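Local coordinates for putative uncharacterized protein (Emericella nidulans, PDB 3PGB) that probably oxidises primary amines to aldehydes as a dimeric copper amine oxidase, using a copper ion and a topaquinone cofactor derived from one of its own tyrosines, at residues Y405-K417 with T430-S444. Numbering follows the deposited sequence.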
loop_
_atom_site.group_PDB
_atom_site.type_symbol
_atom_site.label_atom_id
_atom_site.label_comp_id
_atom_site.label_asym_id
_atom_site.label_seq_id
_atom_site.Cartn_x
_atom_site.Cartn_y
_atom_site.Cartn_z
ATOM N N TYR A 405 -13.034 25.275 -1.635
ATOM C CA TYR A 405 -13.232 26.672 -2.030
ATOM C C TYR A 405 -13.257 26.778 -3.556
ATOM O O TYR A 405 -14.131 27.430 -4.128
ATOM C CB TYR A 405 -12.111 27.551 -1.461
ATOM C CG TYR A 405 -12.143 28.989 -1.938
ATOM C CD1 TYR A 405 -12.987 29.922 -1.342
ATOM C CD2 TYR A 405 -11.329 29.417 -2.984
ATOM C CE1 TYR A 405 -13.023 31.248 -1.776
ATOM C CE2 TYR A 405 -11.360 30.745 -3.427
ATOM C CZ TYR A 405 -12.213 31.650 -2.819
ATOM O OH TYR A 405 -12.252 32.957 -3.244
ATOM N N TYR A 406 -12.296 26.131 -4.208
ATOM C CA TYR A 406 -12.238 26.107 -5.666
ATOM C C TYR A 406 -13.238 25.086 -6.189
ATOM O O TYR A 406 -13.865 25.299 -7.235
ATOM C CB TYR A 406 -10.821 25.789 -6.138
ATOM C CG TYR A 406 -9.808 26.801 -5.654
ATOM C CD1 TYR A 406 -9.024 26.551 -4.533
ATOM C CD2 TYR A 406 -9.658 28.032 -6.301
ATOM C CE1 TYR A 406 -8.107 27.487 -4.076
ATOM C CE2 TYR A 406 -8.737 28.974 -5.855
ATOM C CZ TYR A 406 -7.967 28.699 -4.741
ATOM O OH TYR A 406 -7.052 29.631 -4.284
ATOM N N GLY A 407 -13.386 23.993 -5.434
ATOM C CA GLY A 407 -14.320 22.919 -5.751
ATOM C C GLY A 407 -13.664 21.786 -6.518
ATOM O O GLY A 407 -12.918 22.028 -7.450
ATOM N N PHE A 408 -13.946 20.545 -6.129
ATOM C CA PHE A 408 -13.516 19.368 -6.895
ATOM C C PHE A 408 -14.397 19.116 -8.128
ATOM O O PHE A 408 -13.906 18.696 -9.174
ATOM C CB PHE A 408 -13.510 18.120 -6.000
ATOM C CG PHE A 408 -12.337 18.057 -5.070
ATOM C CD1 PHE A 408 -11.198 17.350 -5.421
ATOM C CD2 PHE A 408 -12.358 18.723 -3.851
ATOM C CE1 PHE A 408 -10.102 17.295 -4.576
ATOM C CE2 PHE A 408 -11.260 18.673 -3.004
ATOM C CZ PHE A 408 -10.131 17.954 -3.374
ATOM N N GLY A 409 -15.696 19.368 -7.997
ATOM C CA GLY A 409 -16.660 19.135 -9.074
ATOM C C GLY A 409 -16.447 19.899 -10.377
ATOM O O GLY A 409 -16.684 19.349 -11.453
ATOM N N PRO A 410 -16.031 21.175 -10.300
ATOM C CA PRO A 410 -15.785 21.944 -11.528
ATOM C C PRO A 410 -14.586 21.460 -12.346
ATOM O O PRO A 410 -14.531 21.681 -13.561
ATOM C CB PRO A 410 -15.518 23.365 -11.008
ATOM C CG PRO A 410 -16.139 23.412 -9.685
ATOM C CD PRO A 410 -15.981 22.039 -9.109
ATOM N N TYR A 411 -13.626 20.827 -11.680
ATOM C CA TYR A 411 -12.398 20.391 -12.334
ATOM C C TYR A 411 -12.301 18.871 -12.416
ATOM O O TYR A 411 -11.211 18.324 -12.526
ATOM C CB TYR A 411 -11.191 20.983 -11.605
ATOM C CG TYR A 411 -11.327 22.469 -11.391
ATOM C CD1 TYR A 411 -11.137 23.362 -12.441
ATOM C CD2 TYR A 411 -11.671 22.983 -10.151
ATOM C CE1 TYR A 411 -11.276 24.727 -12.257
ATOM C CE2 TYR A 411 -11.813 24.347 -9.951
ATOM C CZ TYR A 411 -11.611 25.213 -11.010
ATOM O OH TYR A 411 -11.743 26.565 -10.825
ATOM N N ALA A 412 -13.447 18.199 -12.374
ATOM C CA ALA A 412 -13.508 16.759 -12.612
ATOM C C ALA A 412 -13.638 16.508 -14.122
ATOM O O ALA A 412 -14.662 16.016 -14.593
ATOM C CB ALA A 412 -14.674 16.141 -11.852
ATOM N N PHE A 413 -12.586 16.846 -14.867
ATOM C CA PHE A 413 -12.615 16.837 -16.327
ATOM C C PHE A 413 -12.771 15.434 -16.917
ATOM O O PHE A 413 -12.633 14.435 -16.221
ATOM C CB PHE A 413 -11.334 17.457 -16.888
ATOM C CG PHE A 413 -11.140 18.900 -16.520
ATOM C CD1 PHE A 413 -12.119 19.844 -16.802
ATOM C CD2 PHE A 413 -9.961 19.322 -15.912
ATOM C CE1 PHE A 413 -11.932 21.184 -16.474
ATOM C CE2 PHE A 413 -9.765 20.660 -15.582
ATOM C CZ PHE A 413 -10.746 21.590 -15.861
ATOM N N GLU A 414 -13.059 15.376 -18.213
ATOM C CA GLU A 414 -13.177 14.102 -18.922
ATOM C C GLU A 414 -11.855 13.335 -18.823
ATOM O O GLU A 414 -10.783 13.923 -18.920
ATOM C CB GLU A 414 -13.562 14.346 -20.389
ATOM C CG GLU A 414 -13.636 13.092 -21.273
ATOM C CD GLU A 414 -14.229 13.370 -22.653
ATOM O OE1 GLU A 414 -14.296 14.554 -23.059
ATOM O OE2 GLU A 414 -14.616 12.401 -23.338
ATOM N N LEU A 415 -11.952 12.026 -18.614
ATOM C CA LEU A 415 -10.780 11.160 -18.482
ATOM C C LEU A 415 -10.257 10.742 -19.854
ATOM O O LEU A 415 -11.025 10.648 -20.813
ATOM C CB LEU A 415 -11.147 9.916 -17.671
ATOM C CG LEU A 415 -11.709 10.188 -16.274
ATOM C CD1 LEU A 415 -12.071 8.889 -15.575
ATOM C CD2 LEU A 415 -10.707 10.976 -15.440
ATOM N N LEU A 416 -8.954 10.501 -19.955
ATOM C CA LEU A 416 -8.395 9.922 -21.172
ATOM C C LEU A 416 -8.623 8.422 -21.115
ATOM O O LEU A 416 -8.076 7.734 -20.251
ATOM C CB LEU A 416 -6.906 10.232 -21.317
ATOM C CG LEU A 416 -6.518 11.703 -21.505
ATOM C CD1 LEU A 416 -5.054 11.805 -21.896
ATOM C CD2 LEU A 416 -7.384 12.398 -22.556
ATOM N N LYS A 417 -9.442 7.921 -22.034
ATOM C CA LYS A 417 -9.814 6.510 -22.046
ATOM C C LYS A 417 -8.610 5.653 -22.387
ATOM O O LYS A 417 -7.822 6.010 -23.249
ATOM C CB LYS A 417 -10.945 6.263 -23.039
ATOM C CG LYS A 417 -12.245 6.903 -22.616
ATOM C CD LYS A 417 -13.240 7.022 -23.750
ATOM C CE LYS A 417 -14.559 7.567 -23.237
ATOM N NZ LYS A 417 -15.005 8.747 -24.015
ATOM N N THR A 430 -20.605 13.715 -15.200
ATOM C CA THR A 430 -20.880 14.541 -14.035
ATOM C C THR A 430 -21.064 15.965 -14.535
ATOM O O THR A 430 -20.506 16.340 -15.565
ATOM C CB THR A 430 -19.741 14.505 -12.988
ATOM O OG1 THR A 430 -18.491 14.866 -13.596
ATOM C CG2 THR A 430 -19.629 13.127 -12.343
ATOM N N SER A 431 -21.861 16.749 -13.821
ATOM C CA SER A 431 -22.042 18.158 -14.164
ATOM C C SER A 431 -21.919 19.040 -12.937
ATOM O O SER A 431 -21.944 18.558 -11.801
ATOM C CB SER A 431 -23.399 18.386 -14.833
ATOM O OG SER A 431 -24.446 17.913 -14.013
ATOM N N PHE A 432 -21.766 20.337 -13.181
ATOM C CA PHE A 432 -21.810 21.322 -12.109
ATOM C C PHE A 432 -22.389 22.646 -12.598
ATOM O O PHE A 432 -22.343 22.963 -13.790
ATOM C CB PHE A 432 -20.419 21.531 -11.515
ATOM C CG PHE A 432 -19.490 22.313 -12.396
ATOM C CD1 PHE A 432 -19.200 23.635 -12.113
ATOM C CD2 PHE A 432 -18.901 21.723 -13.504
ATOM C CE1 PHE A 432 -18.338 24.356 -12.921
ATOM C CE2 PHE A 432 -18.035 22.436 -14.313
ATOM C CZ PHE A 432 -17.757 23.756 -14.023
ATOM N N TYR A 433 -22.937 23.407 -11.660
ATOM C CA TYR A 433 -23.530 24.694 -11.968
ATOM C C TYR A 433 -22.499 25.776 -11.749
ATOM O O TYR A 433 -21.843 25.795 -10.713
ATOM C CB TYR A 433 -24.749 24.954 -11.075
ATOM C CG TYR A 433 -25.314 26.352 -11.204
ATOM C CD1 TYR A 433 -26.374 26.618 -12.059
ATOM C CD2 TYR A 433 -24.782 27.412 -10.476
ATOM C CE1 TYR A 433 -26.897 27.900 -12.180
ATOM C CE2 TYR A 433 -25.294 28.696 -10.597
ATOM C CZ TYR A 433 -26.354 28.932 -11.452
ATOM O OH TYR A 433 -26.865 30.201 -11.573
ATOM N N LYS A 434 -22.346 26.664 -12.725
ATOM C CA LYS A 434 -21.679 27.943 -12.497
ATOM C C LYS A 434 -22.101 28.971 -13.547
ATOM O O LYS A 434 -22.332 28.628 -14.702
ATOM C CB LYS A 434 -20.148 27.790 -12.448
ATOM C CG LYS A 434 -19.392 27.939 -13.779
ATOM C CD LYS A 434 -17.888 28.095 -13.516
ATOM C CE LYS A 434 -17.047 28.083 -14.796
ATOM N NZ LYS A 434 -16.406 29.407 -15.075
ATOM N N ASP A 435 -22.210 30.226 -13.125
ATOM C CA ASP A 435 -22.477 31.340 -14.032
ATOM C C ASP A 435 -23.761 31.135 -14.840
ATOM O O ASP A 435 -23.771 31.300 -16.053
ATOM C CB ASP A 435 -21.274 31.569 -14.957
ATOM C CG ASP A 435 -19.960 31.697 -14.191
ATOM O OD1 ASP A 435 -19.972 32.240 -13.071
ATOM O OD2 ASP A 435 -18.914 31.253 -14.708
ATOM N N GLU A 436 -24.838 30.778 -14.144
ATOM C CA GLU A 436 -26.137 30.486 -14.766
ATOM C C GLU A 436 -26.025 29.476 -15.912
ATOM O O GLU A 436 -26.744 29.571 -16.913
ATOM C CB GLU A 436 -26.815 31.776 -15.251
ATOM C CG GLU A 436 -27.030 32.816 -14.156
ATOM C CD GLU A 436 -25.899 33.817 -14.066
ATOM O OE1 GLU A 436 -25.555 34.411 -15.113
ATOM O OE2 GLU A 436 -25.357 34.023 -12.956
ATOM N N GLU A 437 -25.121 28.513 -15.753
ATOM C CA GLU A 437 -24.841 27.512 -16.776
ATOM C C GLU A 437 -24.686 26.145 -16.125
ATOM O O GLU A 437 -24.211 26.047 -14.994
ATOM C CB GLU A 437 -23.542 27.848 -17.514
ATOM C CG GLU A 437 -23.527 29.175 -18.281
ATOM C CD GLU A 437 -22.116 29.616 -18.678
ATOM O OE1 GLU A 437 -21.139 29.240 -17.991
ATOM O OE2 GLU A 437 -21.980 30.344 -19.684
ATOM N N THR A 438 -25.087 25.093 -16.832
ATOM C CA THR A 438 -24.750 23.740 -16.422
ATOM C C THR A 438 -23.629 23.258 -17.312
ATOM O O THR A 438 -23.768 23.197 -18.533
ATOM C CB THR A 438 -25.930 22.793 -16.516
ATOM O OG1 THR A 438 -26.965 23.266 -15.649
ATOM C CG2 THR A 438 -25.539 21.373 -16.092
ATOM N N HIS A 439 -22.504 22.958 -16.678
ATOM C CA HIS A 439 -21.337 22.439 -17.354
ATOM C C HIS A 439 -21.367 20.939 -17.132
ATOM O O HIS A 439 -21.463 20.490 -15.992
ATOM C CB HIS A 439 -20.073 23.053 -16.746
ATOM C CG HIS A 439 -19.922 24.521 -17.007
ATOM N ND1 HIS A 439 -18.848 25.049 -17.690
ATOM C CD2 HIS A 439 -20.716 25.571 -16.684
ATOM C CE1 HIS A 439 -18.984 26.362 -17.773
ATOM N NE2 HIS A 439 -20.108 26.704 -17.171
ATOM N N THR A 440 -21.320 20.174 -18.220
ATOM C CA THR A 440 -21.247 18.721 -18.142
ATOM C C THR A 440 -19.846 18.272 -18.548
ATOM O O THR A 440 -19.357 18.635 -19.619
ATOM C CB THR A 440 -22.306 18.044 -19.043
ATOM O OG1 THR A 440 -23.614 18.278 -18.504
ATOM C CG2 THR A 440 -22.068 16.530 -19.134
ATOM N N HIS A 441 -19.202 17.513 -17.664
ATOM C CA HIS A 441 -17.940 16.853 -17.962
ATOM C C HIS A 441 -18.259 15.457 -18.468
ATOM O O HIS A 441 -18.632 14.574 -17.688
ATOM C CB HIS A 441 -17.061 16.752 -16.712
ATOM C CG HIS A 441 -16.553 18.071 -16.221
ATOM N ND1 HIS A 441 -15.976 19.005 -17.057
ATOM C CD2 HIS A 441 -16.525 18.607 -14.977
ATOM C CE1 HIS A 441 -15.619 20.063 -16.350
ATOM N NE2 HIS A 441 -15.936 19.845 -15.085
ATOM N N VAL A 442 -18.118 15.262 -19.776
ATOM C CA VAL A 442 -18.470 13.996 -20.397
ATOM C C VAL A 442 -17.465 12.938 -19.983
ATOM O O VAL A 442 -16.271 13.189 -20.018
ATOM C CB VAL A 442 -18.489 14.106 -21.935
ATOM C CG1 VAL A 442 -18.706 12.730 -22.573
ATOM C CG2 VAL A 442 -19.563 15.081 -22.377
ATOM N N ASP A 443 -17.953 11.768 -19.582
ATOM C CA ASP A 443 -17.088 10.643 -19.258
ATOM C C ASP A 443 -15.986 11.067 -18.291
ATOM O O ASP A 443 -14.789 10.958 -18.588
ATOM C CB ASP A 443 -16.496 10.045 -20.534
ATOM C CG ASP A 443 -17.561 9.545 -21.499
ATOM O OD1 ASP A 443 -17.261 9.451 -22.708
ATOM O OD2 ASP A 443 -18.690 9.241 -21.059
ATOM N N SER A 444 -16.417 11.565 -17.137
ATOM C CA SER A 444 -15.512 11.994 -16.075
ATOM C C SER A 444 -15.473 11.002 -14.905
ATOM O O SER A 444 -14.519 11.004 -14.144
ATOM C CB SER A 444 -15.897 13.387 -15.586
ATOM O OG SER A 444 -17.301 13.552 -15.568
#
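Two torsions set two aromatic side chains of the hairpin, Phe432 and His441, against the loop: Phe432 holds CG between its backbone N and carbonyl carbon (chi1 74°), which lays one ring face against Pro410, while His441 turns CG anti to its carbonyl carbon (chi1 -68°), which carries the imidazole to the chain at Pro410–Phe413. The Phe432 contact is a CH-pi interaction, with Pro410 CA 3.5 Å from the ring centroid and almost on the ring normal; Pro410 CB reaches the same face near Phe432 CE1. His441 NE2 donates to Pro410 O over 2.8 Å, a bent bond whose donor stands well above the carbonyl plane rather than on a lone pair. One imidazole face carries Phe413 CA, and the Phe413 ring turns its edge toward the His441 face in an offset edge-to-face pair, centroids 5.3 Å apart and planes at 81°.

The partner strands, 430–434 and 437–441, form an antiparallel beta-hairpin in the copper amine oxidase enzyme domain, and the loop following strand 400–402 runs lengthwise along it, Pro410 opposite Phe432 and Phe413 opposite His441; Phe413 also packs on Ser460 of the second subunit. Where the chain turns a corner at Val442 and Asp443, Ser444 OG donates to His441 O and accepts from Thr430 OG1, each over 2.7 Å. Thr430 N reaches that same carbonyl oxygen from the opposite face of its plane.

Leu415 N meets Asp443 O at 3.0 Å in a nearly straight bond. Lys417 NZ forms a salt bridge with Asp443 OD1 at 2.7 Å, approaching on the anti side of the carboxylate; its ion pair with Glu414 OE2 is long. The lysine probably offsets repulsion between these neighbouring acids, while Glu414 OE1 accepts from Gly775 N.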